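Local coordinates for putative cell filamentation protein (Bartonella quintana, PDB 4N67) that probably transfers AMP from ATP to host target proteins as a secreted Fic-domain effector, and binds ADP, at residues Gly175-Phe180 / Ile211-Lys216; Phe138-Ala143 / Pro203-Phe208; Val46-Glu51 / Met167-Gln172. The protein carries 2 engineered substitutions. All blocks are in the same frame, centred on the assembly; numbering follows the deposited sequence. Where two conformers were deposited one is given.

How the contacts relate
Three contacts show how a mostly helical Fic domain is tied together by a few short elements. Along the chain the segments run 46-51, 138-143, 167-172, 175-180, 203-208 and 211-216. Contacts 1 and 2 interleave, as do contacts 2 and 3, whereas contact 3 closes before contact 1 opens. Their centres lie about 12 Å (1 to 2), 11 Å (1 to 3) and 18 Å (2 to 3) apart. Contact 1 is the middle piece: its strands directly follow helix 164-174, used by contact 3, and helix 202-211, used by contact 2. Helices 135-152 and 164-174 flank the Fic signature loop, so contacts 2 and 3 each use one of the two helices that hold it.

Contact 1: Gly175-Phe180 / Ile211-Lys216; sequences GYKIDF and ITHPQK
K177 and H213 face each other as the hydrogen-bonded pair of a two-stranded antiparallel ribbon, each supplying both a donor and an acceptor. K177 N reaches H213 O at 2.8 Å, nearly along the C=O axis, and H213 N returns to K177 O at 3.1 Å. K177 O also receives a CA-H...O contact from T212 CA. At one end of the ribbon D179 N donates to I211 O over 2.9 Å; at the other, Q215 N meets G175 O at 2.8 Å, with an almost straight N-H...O angle of 179°. G175, with its positive phi, ends helix 164-174 in a Schellman motif, while Q215 is the N-cap residue of helix 216-220, so the ribbon joins a helix end to a helix start. Beyond this backbone ladder, H213 ND1 donates to P214 O at 3.0 Å, approaching from above the carbonyl plane although the oxygen lies in the imidazole plane. The same ring takes K177 CB over one face, 3.9 Å from its centroid. Further polar atoms hydrogen-bond outside the two segments: Y176 OH to L133 O, T212 OG1 to F208 O, D179 OD1 to S181 OG, and T212 O to R135 NH2. I211 CG1 sits between backbone N and carbonyl carbon (chi1 68°), and from it CD1 reaches I178 CG2 and lies over one face of the F180 ring, 3.8 Å from the ring centroid. The F180 side chain is about 8 Å from the bound ADP.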
loop_
_atom_site.group_PDB
_atom_site.type_symbol
_atom_site.label_atom_id
_atom_site.label_comp_id
_atom_site.label_asym_id
_atom_site.label_seq_id
_atom_site.Cartn_x
_atom_site.Cartn_y
_atom_site.Cartn_z
ATOM N N GLY A 175 18.533 -4.003 -5.357
ATOM C CA GLY A 175 19.091 -4.172 -6.713
ATOM C C GLY A 175 18.118 -4.651 -7.780
ATOM O O GLY A 175 18.538 -5.075 -8.848
ATOM N N TYR A 176 16.826 -4.550 -7.533
ATOM C CA TYR A 176 15.817 -5.010 -8.509
ATOM C C TYR A 176 14.835 -3.905 -8.866
ATOM O O TYR A 176 14.385 -3.141 -7.986
ATOM C CB TYR A 176 15.056 -6.189 -7.925
ATOM C CG TYR A 176 15.862 -7.461 -7.853
ATOM C CD1 TYR A 176 16.022 -8.242 -8.980
ATOM C CD2 TYR A 176 16.505 -7.884 -6.665
ATOM C CE1 TYR A 176 16.764 -9.400 -8.965
ATOM C CE2 TYR A 176 17.251 -9.046 -6.651
ATOM C CZ TYR A 176 17.382 -9.809 -7.799
ATOM O OH TYR A 176 18.142 -10.983 -7.830
ATOM N N LYS A 177 14.488 -3.811 -10.150
ATOM C CA LYS A 177 13.478 -2.889 -10.614
ATOM C C LYS A 177 12.156 -3.640 -10.630
ATOM O O LYS A 177 12.038 -4.635 -11.309
ATOM C CB LYS A 177 13.775 -2.367 -12.030
ATOM C CG LYS A 177 12.670 -1.439 -12.499
ATOM C CD LYS A 177 12.980 -0.651 -13.750
ATOM C CE LYS A 177 11.798 0.239 -14.097
ATOM N NZ LYS A 177 11.368 1.115 -12.982
ATOM N N ILE A 178 11.161 -3.148 -9.888
ATOM C CA ILE A 178 9.809 -3.737 -9.873
ATOM C C ILE A 178 8.914 -2.735 -10.583
ATOM O O ILE A 178 8.818 -1.588 -10.145
ATOM C CB ILE A 178 9.304 -3.983 -8.439
ATOM C CG1 ILE A 178 10.231 -4.954 -7.700
ATOM C CG2 ILE A 178 7.857 -4.486 -8.453
ATOM C CD1 ILE A 178 9.845 -5.196 -6.244
ATOM N N ASP A 179 8.280 -3.167 -11.678
ATOM C CA ASP A 179 7.516 -2.248 -12.561
ATOM C C ASP A 179 6.073 -2.709 -12.706
ATOM O O ASP A 179 5.746 -3.572 -13.535
ATOM C CB ASP A 179 8.220 -2.121 -13.918
ATOM C CG ASP A 179 7.582 -1.058 -14.822
ATOM O OD1 ASP A 179 6.502 -0.527 -14.440
ATOM O OD2 ASP A 179 8.173 -0.784 -15.883
ATOM N N PHE A 180 5.186 -2.116 -11.913
ATOM C CA PHE A 180 3.800 -2.573 -11.875
ATOM C C PHE A 180 3.024 -2.180 -13.106
ATOM O O PHE A 180 1.969 -2.736 -13.345
ATOM C CB PHE A 180 3.078 -2.045 -10.642
ATOM C CG PHE A 180 3.525 -2.699 -9.369
ATOM C CD1 PHE A 180 2.950 -3.875 -8.964
ATOM C CD2 PHE A 180 4.478 -2.103 -8.555
ATOM C CE1 PHE A 180 3.308 -4.487 -7.782
ATOM C CE2 PHE A 180 4.861 -2.712 -7.363
ATOM C CZ PHE A 180 4.276 -3.899 -6.968
ATOM N N ILE A 211 7.205 -8.856 -13.395
ATOM C CA ILE A 211 7.411 -7.410 -13.432
ATOM C C ILE A 211 8.746 -6.979 -12.857
ATOM O O ILE A 211 8.974 -5.793 -12.723
ATOM C CB ILE A 211 6.283 -6.661 -12.693
ATOM C CG1 ILE A 211 6.315 -6.902 -11.175
ATOM C CG2 ILE A 211 4.935 -7.046 -13.292
ATOM C CD1 ILE A 211 5.293 -6.077 -10.386
ATOM N N THR A 212 9.629 -7.925 -12.546
ATOM C CA THR A 212 10.900 -7.600 -11.882
ATOM C C THR A 212 12.081 -7.961 -12.767
ATOM O O THR A 212 12.085 -9.002 -13.437
ATOM C CB THR A 212 11.020 -8.358 -10.539
ATOM O OG1 THR A 212 9.900 -8.039 -9.712
ATOM C CG2 THR A 212 12.290 -7.969 -9.794
ATOM N N HIS A 213 13.092 -7.096 -12.791
ATOM C CA HIS A 213 14.383 -7.465 -13.360
ATOM C C HIS A 213 15.509 -6.902 -12.518
ATOM O O HIS A 213 15.315 -5.905 -11.833
ATOM C CB HIS A 213 14.510 -7.027 -14.841
ATOM C CG HIS A 213 14.517 -5.540 -15.068
ATOM N ND1 HIS A 213 15.595 -4.727 -14.785
ATOM C CD2 HIS A 213 13.574 -4.736 -15.603
ATOM C CE1 HIS A 213 15.313 -3.490 -15.147
ATOM N NE2 HIS A 213 14.093 -3.468 -15.631
ATOM N N PRO A 214 16.681 -7.555 -12.542
ATOM C CA PRO A 214 17.804 -6.972 -11.826
ATOM C C PRO A 214 18.272 -5.668 -12.470
ATOM O O PRO A 214 18.303 -5.553 -13.688
ATOM C CB PRO A 214 18.872 -8.056 -11.902
ATOM C CG PRO A 214 18.549 -8.808 -13.135
ATOM C CD PRO A 214 17.054 -8.823 -13.199
ATOM N N GLN A 215 18.642 -4.682 -11.660
ATOM C CA GLN A 215 19.119 -3.404 -12.215
ATOM C C GLN A 215 20.527 -3.559 -12.802
ATOM O O GLN A 215 21.235 -4.494 -12.454
ATOM C CB GLN A 215 19.099 -2.292 -11.156
ATOM C CG GLN A 215 17.707 -2.053 -10.559
ATOM C CD GLN A 215 17.664 -1.049 -9.406
ATOM O OE1 GLN A 215 18.416 -1.144 -8.424
ATOM N NE2 GLN A 215 16.757 -0.094 -9.513
ATOM N N LYS A 216 20.917 -2.619 -13.664
ATOM C CA LYS A 216 22.270 -2.595 -14.268
ATOM C C LYS A 216 23.396 -2.803 -13.265
ATOM O O LYS A 216 24.284 -3.624 -13.488
ATOM C CB LYS A 216 22.519 -1.270 -15.007
#

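Contact 2: Phe138-Ala143 / Pro203-Phe208; sequences FAANAA and PMKDLF
F208 meets A139, A142 and A143 where two helices come close, and its side chain can be followed outward atom by atom. F208 CB starts beside A139 O at 3.7 Å, with A139 CB slightly farther off. That carbonyl accepts from A143 N within its own helix, and its contact with the F208 carbon is van der Waals. CG lies beneath A143 N, and the ring then divides its contacts between neighbouring alanines: F208 CD1 packs on A143 CA at 3.7 Å and CE1 continues along the same atom, while F208 CD2 and CE2 turn to the methyl of A142, CD2 at 3.8 Å. At the tip, F208 CZ touches F180 CZ, again 3.8 Å away. One ring face thus lies under the A142-A143 peptide, with A142 O and A143 N both above it toward the rim; L207 CD2 sits over the opposite face, and M204 O lies in plane at the edge. CG anti to the backbone N (chi1 -165°) puts M204 CG against A143 CB at 3.7 Å. The chain then bends at chi2 and chi3, and the M204 side chain also touches F146, T147 and D150 farther along helix 135-152. Toward the outer side, K205 CG passes A140 CA at 4.3 Å. The alanine methyls let the short helical axes approach to 8.0 Å, at 125° between their directions. The result is a buried, alanine-lined helix crossing of the Fic fold, in which helix 202-211 rests on the long helix leading into the HPFRKGNGR signature loop, with the M204 side chain about 6 Å from the bound ADP.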
loop_
_atom_site.group_PDB
_atom_site.type_symbol
_atom_site.label_atom_id
_atom_site.label_comp_id
_atom_site.label_asym_id
_atom_site.label_seq_id
_atom_site.Cartn_x
_atom_site.Cartn_y
_atom_site.Cartn_z
ATOM N N PHE A 138 14.061 -13.485 -4.800
ATOM C CA PHE A 138 13.636 -12.139 -4.542
ATOM C C PHE A 138 12.146 -12.024 -4.871
ATOM O O PHE A 138 11.359 -11.459 -4.093
ATOM C CB PHE A 138 14.436 -11.111 -5.336
ATOM C CG PHE A 138 13.917 -9.726 -5.131
ATOM C CD1 PHE A 138 14.278 -8.993 -4.010
ATOM C CD2 PHE A 138 12.989 -9.192 -5.999
ATOM C CE1 PHE A 138 13.745 -7.736 -3.774
ATOM C CE2 PHE A 138 12.444 -7.945 -5.776
ATOM C CZ PHE A 138 12.833 -7.215 -4.664
ATOM N N ALA A 139 11.752 -12.550 -6.037
ATOM C CA ALA A 139 10.336 -12.486 -6.446
ATOM C C ALA A 139 9.428 -13.163 -5.438
ATOM O O ALA A 139 8.368 -12.613 -5.094
ATOM C CB ALA A 139 10.098 -13.036 -7.845
ATOM N N ALA A 140 9.821 -14.328 -4.947
ATOM C CA ALA A 140 8.976 -15.047 -3.989
ATOM C C ALA A 140 8.868 -14.266 -2.681
ATOM O O ALA A 140 7.802 -14.185 -2.066
ATOM C CB ALA A 140 9.531 -16.445 -3.734
ATOM N N ASN A 141 9.979 -13.681 -2.246
ATOM C CA ASN A 141 9.994 -12.975 -0.996
ATOM C C ASN A 141 9.222 -11.662 -1.124
ATOM O O ASN A 141 8.517 -11.276 -0.188
ATOM C CB ASN A 141 11.423 -12.700 -0.523
ATOM C CG ASN A 141 11.999 -13.845 0.291
ATOM O OD1 ASN A 141 11.804 -13.905 1.498
ATOM N ND2 ASN A 141 12.723 -14.734 -0.356
ATOM N N ALA A 142 9.356 -11.003 -2.268
ATOM C CA ALA A 142 8.634 -9.738 -2.488
ATOM C C ALA A 142 7.158 -10.015 -2.470
ATOM O O ALA A 142 6.361 -9.218 -1.921
ATOM C CB ALA A 142 9.038 -9.109 -3.805
ATOM N N ALA A 143 6.764 -11.144 -3.060
ATOM C CA ALA A 143 5.334 -11.510 -3.083
ATOM C C ALA A 143 4.806 -11.733 -1.672
ATOM O O ALA A 143 3.672 -11.328 -1.370
ATOM C CB ALA A 143 5.095 -12.750 -3.953
ATOM N N PRO A 203 -0.190 -17.038 -7.686
ATOM C CA PRO A 203 -0.371 -15.926 -8.613
ATOM C C PRO A 203 0.456 -14.695 -8.259
ATOM O O PRO A 203 0.961 -14.022 -9.151
ATOM C CB PRO A 203 -1.877 -15.673 -8.561
ATOM C CG PRO A 203 -2.423 -17.036 -8.336
ATOM C CD PRO A 203 -1.482 -17.669 -7.350
ATOM N N MET A 204 0.598 -14.414 -6.972
ATOM C CA MET A 204 1.397 -13.248 -6.570
ATOM C C MET A 204 2.874 -13.457 -6.879
ATOM O O MET A 204 3.540 -12.503 -7.299
ATOM C CB MET A 204 1.220 -12.924 -5.082
ATOM C CG MET A 204 1.720 -11.536 -4.686
ATOM S SD MET A 204 0.781 -10.175 -5.383
ATOM C CE MET A 204 -0.673 -10.264 -4.342
ATOM N N LYS A 205 3.374 -14.670 -6.640
ATOM C CA LYS A 205 4.759 -14.995 -6.981
ATOM C C LYS A 205 5.001 -14.799 -8.478
ATOM O O LYS A 205 5.972 -14.170 -8.879
ATOM C CB LYS A 205 5.082 -16.420 -6.546
ATOM C CG LYS A 205 6.460 -16.904 -6.973
ATOM C CD LYS A 205 6.642 -18.384 -6.690
ATOM C CE LYS A 205 5.787 -19.266 -7.578
ATOM N NZ LYS A 205 6.457 -19.838 -8.784
ATOM N N ASP A 206 4.082 -15.282 -9.305
ATOM C CA ASP A 206 4.226 -15.177 -10.752
ATOM C C ASP A 206 4.209 -13.718 -11.198
ATOM O O ASP A 206 4.921 -13.321 -12.122
ATOM C CB ASP A 206 3.099 -15.947 -11.458
ATOM C CG ASP A 206 3.211 -17.465 -11.306
ATOM O OD1 ASP A 206 4.237 -17.983 -10.814
ATOM O OD2 ASP A 206 2.238 -18.156 -11.691
ATOM N N LEU A 207 3.323 -12.942 -10.578
ATOM C CA LEU A 207 3.197 -11.525 -10.841
ATOM C C LEU A 207 4.547 -10.825 -10.590
ATOM O O LEU A 207 5.047 -10.108 -11.447
ATOM C CB LEU A 207 2.081 -10.931 -9.956
ATOM C CG LEU A 207 1.764 -9.453 -10.201
ATOM C CD1 LEU A 207 0.309 -9.151 -9.789
ATOM C CD2 LEU A 207 2.737 -8.526 -9.501
ATOM N N PHE A 208 5.134 -11.071 -9.431
ATOM C CA PHE A 208 6.407 -10.410 -9.106
ATOM C C PHE A 208 7.531 -10.886 -10.013
ATOM O O PHE A 208 8.321 -10.087 -10.447
ATOM C CB PHE A 208 6.755 -10.494 -7.609
ATOM C CG PHE A 208 6.086 -9.423 -6.798
ATOM C CD1 PHE A 208 4.811 -9.604 -6.250
ATOM C CD2 PHE A 208 6.696 -8.187 -6.647
ATOM C CE1 PHE A 208 4.191 -8.576 -5.576
ATOM C CE2 PHE A 208 6.082 -7.171 -5.960
ATOM C CZ PHE A 208 4.839 -7.359 -5.433
#

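Contact 3: Val46-Glu51 / Met167-Gln172; sequences VNFRLE and MEKLGQ
K169 NZ, in the conformer described here, is gripped by three oxygens: R49 O at 2.7 Å and E51 O at 3.0 Å across the contact, and Q172 OE1 at 2.6 Å, one turn along its own helix. NZ approaches the E51 carbonyl nearly head-on, whereas it is tilted 34° from the plane of the R49 carbonyl. None of the three is a carboxylate, so the lysine charge would be met here by carbonyl dipoles. A water extends the network, donating to E51 O and accepting from Q172 NE2. The R49 and E51 carbonyls belong to a type I beta turn, F48 to E51, next to helix 30-48; the contact thus fastens this turn to helix 164-174, which follows the Fic signature loop. Beside the lysine, R49 holds E168 in a side-on bidentate salt bridge: R49 NE to E168 OE1 at 2.8 Å and R49 NH2 to E168 OE2 at 2.9 Å, each oxygen using its syn lone pair. Guanidinium and carboxylate are nearly coplanar, 3° apart, which fixes their mutual rotation. F48 CE2 approaches K169 CG at 4.4 Å, while its ring also packs on Y61, I65 and C68 of helix 59-70.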
loop_
_atom_site.group_PDB
_atom_site.type_symbol
_atom_site.label_atom_id
_atom_site.label_comp_id
_atom_site.label_asym_id
_atom_site.label_seq_id
_atom_site.Cartn_x
_atom_site.Cartn_y
_atom_site.Cartn_z
ATOM N N VAL A 46 5.359 9.759 -9.344
ATOM C CA VAL A 46 6.453 10.100 -10.231
ATOM C C VAL A 46 7.501 10.888 -9.443
ATOM O O VAL A 46 8.684 10.613 -9.518
ATOM C CB VAL A 46 5.978 10.906 -11.466
ATOM C CG1 VAL A 46 7.150 11.445 -12.254
ATOM C CG2 VAL A 46 5.072 10.050 -12.358
ATOM N N ASN A 47 7.049 11.861 -8.652
ATOM C CA ASN A 47 7.979 12.721 -7.940
ATOM C C ASN A 47 8.656 11.978 -6.785
ATOM O O ASN A 47 9.848 12.159 -6.536
ATOM C CB ASN A 47 7.255 13.992 -7.457
ATOM C CG ASN A 47 6.732 14.858 -8.604
ATOM O OD1 ASN A 47 7.133 14.712 -9.774
ATOM N ND2 ASN A 47 5.821 15.779 -8.274
ATOM N N PHE A 48 7.909 11.108 -6.112
ATOM C CA PHE A 48 8.436 10.340 -4.980
ATOM C C PHE A 48 9.503 9.361 -5.415
ATOM O O PHE A 48 10.449 9.098 -4.657
ATOM C CB PHE A 48 7.324 9.606 -4.213
ATOM C CG PHE A 48 7.784 8.978 -2.926
ATOM C CD1 PHE A 48 7.896 9.732 -1.772
ATOM C CD2 PHE A 48 8.099 7.641 -2.849
ATOM C CE1 PHE A 48 8.322 9.168 -0.596
ATOM C CE2 PHE A 48 8.516 7.069 -1.675
ATOM C CZ PHE A 48 8.637 7.829 -0.543
ATOM N N ARG A 49 9.423 8.882 -6.653
ATOM C CA ARG A 49 10.443 7.964 -7.183
ATOM C C ARG A 49 11.846 8.565 -7.196
ATOM O O ARG A 49 12.823 7.810 -7.126
ATOM C CB ARG A 49 10.055 7.432 -8.576
ATOM C CG ARG A 49 8.972 6.388 -8.548
ATOM C CD ARG A 49 8.505 5.992 -9.940
ATOM N NE ARG A 49 7.375 5.097 -9.834
ATOM C CZ ARG A 49 6.137 5.326 -10.241
ATOM N NH1 ARG A 49 5.817 6.398 -10.971
ATOM N NH2 ARG A 49 5.197 4.430 -9.970
ATOM N N LEU A 50 11.955 9.891 -7.235
ATOM C CA LEU A 50 13.247 10.578 -7.210
ATOM C C LEU A 50 13.921 10.542 -5.842
ATOM O O LEU A 50 15.126 10.811 -5.750
ATOM C CB LEU A 50 13.088 12.039 -7.651
ATOM C CG LEU A 50 12.457 12.254 -9.031
ATOM C CD1 LEU A 50 12.245 13.743 -9.279
ATOM C CD2 LEU A 50 13.276 11.635 -10.148
ATOM N N GLU A 51 13.175 10.196 -4.793
ATOM C CA GLU A 51 13.741 10.127 -3.449
ATOM C C GLU A 51 14.507 8.832 -3.218
ATOM O O GLU A 51 14.126 7.785 -3.704
ATOM C CB GLU A 51 12.634 10.296 -2.403
ATOM C CG GLU A 51 11.927 11.649 -2.506
ATOM C CD GLU A 51 12.844 12.851 -2.326
ATOM O OE1 GLU A 51 13.841 12.740 -1.571
ATOM O OE2 GLU A 51 12.564 13.919 -2.939
ATOM N N MET A 167 7.039 -1.374 -2.355
ATOM C CA MET A 167 7.759 -2.440 -3.063
ATOM C C MET A 167 8.744 -1.922 -4.074
ATOM O O MET A 167 9.853 -2.455 -4.189
ATOM C CB MET A 167 6.797 -3.378 -3.787
ATOM C CG MET A 167 5.814 -4.063 -2.891
ATOM S SD MET A 167 6.504 -4.920 -1.479
ATOM C CE MET A 167 7.605 -6.104 -2.257
ATOM N N GLU A 168 8.381 -0.867 -4.797
ATOM C CA GLU A 168 9.327 -0.307 -5.752
ATOM C C GLU A 168 10.619 0.107 -5.069
ATOM O O GLU A 168 11.718 -0.172 -5.547
ATOM C CB GLU A 168 8.745 0.911 -6.464
ATOM C CG GLU A 168 7.599 0.657 -7.440
ATOM C CD GLU A 168 7.222 1.911 -8.246
ATOM O OE1 GLU A 168 8.125 2.711 -8.548
ATOM O OE2 GLU A 168 6.026 2.048 -8.545
ATOM N N LYS A 169 10.499 0.754 -3.910
ATOM C CA LYS A 169 11.673 1.245 -3.227
ATOM C C LYS A 169 12.449 0.132 -2.524
ATOM O O LYS A 169 13.680 0.133 -2.519
ATOM C CB LYS A 169 11.298 2.372 -2.260
ATOM C CG LYS A 169 10.919 3.658 -2.991
ATOM C CD LYS A 169 12.156 4.390 -3.523
ATOM C CE LYS A 169 11.828 5.319 -4.683
ATOM N NZ LYS A 169 13.028 5.673 -5.473
ATOM N N LEU A 170 11.737 -0.838 -1.963
ATOM C CA LEU A 170 12.384 -2.019 -1.386
ATOM C C LEU A 170 13.195 -2.747 -2.464
ATOM O O LEU A 170 14.354 -3.121 -2.262
ATOM C CB LEU A 170 11.330 -2.948 -0.800
ATOM C CG LEU A 170 11.826 -4.205 -0.092
ATOM C CD1 LEU A 170 12.627 -3.881 1.159
ATOM C CD2 LEU A 170 10.640 -5.116 0.227
ATOM N N GLY A 171 12.581 -2.946 -3.625
ATOM C CA GLY A 171 13.271 -3.543 -4.758
ATOM C C GLY A 171 14.530 -2.778 -5.136
ATOM O O GLY A 171 15.612 -3.348 -5.273
ATOM N N GLN A 172 14.376 -1.464 -5.264
ATOM C CA GLN A 172 15.460 -0.599 -5.676
ATOM C C GLN A 172 16.651 -0.729 -4.746
ATOM O O GLN A 172 17.801 -0.851 -5.196
ATOM C CB GLN A 172 14.997 0.846 -5.752
ATOM C CG GLN A 172 16.066 1.832 -6.219
ATOM C CD GLN A 172 15.575 3.268 -6.173
ATOM O OE1 GLN A 172 14.403 3.541 -5.881
ATOM N NE2 GLN A 172 16.475 4.204 -6.437
HETATM O O HOH W 1 15.657 7.064 -6.223
#